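Local structure of nitronate monooxygenase family protein (4QIT) at residues F77-G82 and F118-T123. The protein uses flavin mononucleotide and molecular oxygen to oxidise and denitrify alkyl nitronates, with the toxin propionate 3-nitronate as its best substrate. The protein carries 1 engineered substitution. Numbering follows the deposited sequence.
Sequences FCHRPG and FLEDPT. With FMN (flavin mononucleotide), chain C; NIE (nitroethane), chain D.
L119 meets C78 SG through CD2 and CG: CD2 lies 3.6 Å from the sulfur, while CD1 touches the carbonyl oxygens of C78 and H79, 3.7 Å from H79 O. The sulfur can face this side chain because it stands anti to the backbone N (chi1 -161°), and F118 CB borders it more loosely. Beside this apolar patch the two backbones are tied by one direct hydrogen bond, F118 N to F77 O, 3.0 Å long and lying in the carbonyl plane.

Farther out, the side chains of P81 and E120 run antiparallel alongside one another. The carboxylate end rests on CA and CB of P81, with OE2 3.5 Å from P81 CB. The chi1 of 73° sets E120 CG between the backbone N and carbonyl carbon, and the chain runs extended from there. Its two oxygens then reach G82 through separate waters: OE1 shares one with G82 N and H79 NE2, and OE2 is bridged by the other to G82 O. S117 N also donates to OE1, and H79 NE2 is hydrogen-bonded to Y115 O, so the water-bridged polar groups are knitted to the residues just before F118.

Two loops of a TIM barrel meet here behind F77, which ends strand 72-77. Its CB is directed away from the 118-123 loop, and its ring lines the flavin and nitroethane pockets, CZ lying 3.2 Å from nitroethane C1. The loop that follows leads toward helix 86-101; its partner comes after that helix and, with D121 OD1 capping T123 N, enters helix 124-131, against which F118 packs.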
# COMPACT_ATOMS: atom_id res chain seq x y z
N PHE A 77 -10.92 -13.27 16.58
CA PHE A 77 -11.58 -12.20 15.86
C PHE A 77 -12.49 -11.42 16.80
O PHE A 77 -13.15 -12.01 17.66
CB PHE A 77 -12.42 -12.75 14.71
CG PHE A 77 -11.62 -13.45 13.64
CD1 PHE A 77 -10.23 -13.45 13.66
CD2 PHE A 77 -12.28 -14.09 12.60
CE1 PHE A 77 -9.52 -14.11 12.67
CE2 PHE A 77 -11.57 -14.74 11.60
CZ PHE A 77 -10.18 -14.75 11.64
N CYS A 78 -12.51 -10.10 16.63
CA CYS A 78 -13.27 -9.22 17.51
C CYS A 78 -14.07 -8.24 16.65
O CYS A 78 -14.15 -7.04 16.92
CB CYS A 78 -12.30 -8.46 18.42
SG CYS A 78 -13.05 -7.74 19.90
N HIS A 79 -14.64 -8.78 15.58
CA HIS A 79 -15.50 -8.00 14.69
C HIS A 79 -16.83 -7.64 15.36
O HIS A 79 -17.20 -8.23 16.39
CB HIS A 79 -15.77 -8.80 13.41
CG HIS A 79 -16.23 -10.21 13.66
ND1 HIS A 79 -15.40 -11.20 14.13
CD2 HIS A 79 -17.45 -10.78 13.48
CE1 HIS A 79 -16.09 -12.33 14.24
NE2 HIS A 79 -17.33 -12.10 13.86
N ARG A 80 -17.54 -6.67 14.78
CA ARG A 80 -18.93 -6.44 15.14
C ARG A 80 -19.68 -7.73 14.85
O ARG A 80 -19.55 -8.28 13.75
CB ARG A 80 -19.52 -5.31 14.31
CG ARG A 80 -21.03 -5.17 14.45
CD ARG A 80 -21.60 -4.12 13.50
NE ARG A 80 -21.17 -4.30 12.11
CZ ARG A 80 -21.61 -5.26 11.30
NH1 ARG A 80 -22.50 -6.15 11.74
NH2 ARG A 80 -21.16 -5.33 10.06
N PRO A 81 -20.46 -8.24 15.83
CA PRO A 81 -21.20 -9.48 15.60
C PRO A 81 -22.06 -9.40 14.34
O PRO A 81 -22.76 -8.41 14.12
CB PRO A 81 -22.07 -9.60 16.86
CG PRO A 81 -21.24 -8.96 17.92
CD PRO A 81 -20.60 -7.77 17.22
N GLY A 82 -21.99 -10.44 13.51
CA GLY A 82 -22.69 -10.44 12.25
C GLY A 82 -24.19 -10.32 12.46
O GLY A 82 -24.75 -10.88 13.41
N PHE A 118 -15.45 -12.34 19.56
CA PHE A 118 -15.12 -12.30 20.98
C PHE A 118 -16.19 -11.50 21.70
O PHE A 118 -16.49 -11.75 22.88
CB PHE A 118 -13.75 -11.64 21.14
CG PHE A 118 -13.15 -11.78 22.52
CD1 PHE A 118 -12.74 -13.02 23.00
CD2 PHE A 118 -12.96 -10.66 23.33
CE1 PHE A 118 -12.18 -13.14 24.26
CE2 PHE A 118 -12.40 -10.78 24.59
CZ PHE A 118 -12.01 -12.02 25.06
N LEU A 119 -16.79 -10.55 20.99
CA LEU A 119 -17.83 -9.69 21.56
C LEU A 119 -19.18 -10.39 21.75
O LEU A 119 -20.06 -9.84 22.41
CB LEU A 119 -18.00 -8.44 20.71
CG LEU A 119 -16.72 -7.64 20.49
CD1 LEU A 119 -16.99 -6.43 19.63
CD2 LEU A 119 -16.11 -7.23 21.82
N GLU A 120 -19.35 -11.57 21.17
CA GLU A 120 -20.64 -12.27 21.27
C GLU A 120 -20.58 -13.68 21.86
O GLU A 120 -21.63 -14.28 22.11
CB GLU A 120 -21.34 -12.31 19.90
CG GLU A 120 -20.70 -13.27 18.91
CD GLU A 120 -21.24 -13.09 17.51
OE1 GLU A 120 -20.42 -12.97 16.57
OE2 GLU A 120 -22.47 -13.07 17.33
N ASP A 121 -19.39 -14.21 22.09
CA ASP A 121 -19.26 -15.53 22.72
C ASP A 121 -18.65 -15.38 24.10
O ASP A 121 -17.44 -15.28 24.25
CB ASP A 121 -18.40 -16.47 21.86
CG ASP A 121 -18.37 -17.90 22.40
OD1 ASP A 121 -18.81 -18.14 23.55
OD2 ASP A 121 -17.90 -18.80 21.67
N PRO A 122 -19.50 -15.38 25.14
CA PRO A 122 -19.05 -15.14 26.51
C PRO A 122 -18.22 -16.27 27.11
O PRO A 122 -17.70 -16.11 28.22
CB PRO A 122 -20.37 -14.98 27.28
CG PRO A 122 -21.37 -15.75 26.49
CD PRO A 122 -20.96 -15.56 25.05
N THR A 123 -18.09 -17.40 26.41
CA THR A 123 -17.32 -18.52 26.94
C THR A 123 -15.82 -18.42 26.63
O THR A 123 -15.01 -19.15 27.21
CB THR A 123 -17.85 -19.89 26.45
OG1 THR A 123 -17.64 -20.02 25.04
CG2 THR A 123 -19.34 -20.04 26.76
N1 FMN C . -4.84 -12.28 11.02
C2 FMN C . -5.68 -12.54 12.10
O2 FMN C . -5.80 -11.70 12.98
N3 FMN C . -6.34 -13.74 12.21
C4 FMN C . -6.19 -14.68 11.21
O4 FMN C . -6.77 -15.76 11.26
C4A FMN C . -5.36 -14.42 10.14
N5 FMN C . -5.24 -15.37 9.16
C5A FMN C . -4.41 -15.16 8.08
C6 FMN C . -4.31 -16.17 7.13
C7 FMN C . -3.48 -16.01 6.03
C7M FMN C . -3.40 -17.15 5.06
C8 FMN C . -2.77 -14.82 5.87
C8M FMN C . -1.88 -14.63 4.68
C9 FMN C . -2.88 -13.81 6.83
C9A FMN C . -3.71 -13.98 7.95
N10 FMN C . -3.84 -12.99 8.93
C10 FMN C . -4.68 -13.21 10.02
C1' FMN C . -3.10 -11.68 8.80
C2' FMN C . -1.77 -11.66 9.52
O2' FMN C . -1.98 -11.54 10.90
C3' FMN C . -0.92 -10.48 9.07
O3' FMN C . -1.66 -9.28 9.04
C4' FMN C . -0.44 -10.76 7.66
O4' FMN C . -0.18 -12.14 7.52
C5' FMN C . 0.84 -9.99 7.42
O5' FMN C . 0.99 -9.98 6.03
P FMN C . 2.04 -10.91 5.30
O1P FMN C . 3.12 -11.31 6.27
O2P FMN C . 2.55 -10.14 4.12
O3P FMN C . 1.27 -12.12 4.88
N3 NIE D . -7.80 -14.52 7.00
C1 NIE D . -9.31 -13.80 8.68
C2 NIE D . -8.70 -15.00 7.99
O4 NIE D . -7.01 -13.63 7.29
O5 NIE D . -8.09 -14.77 5.69
O HOH W 1 -20.30 -12.72 13.96
O HOH W 2 -24.48 -11.93 15.92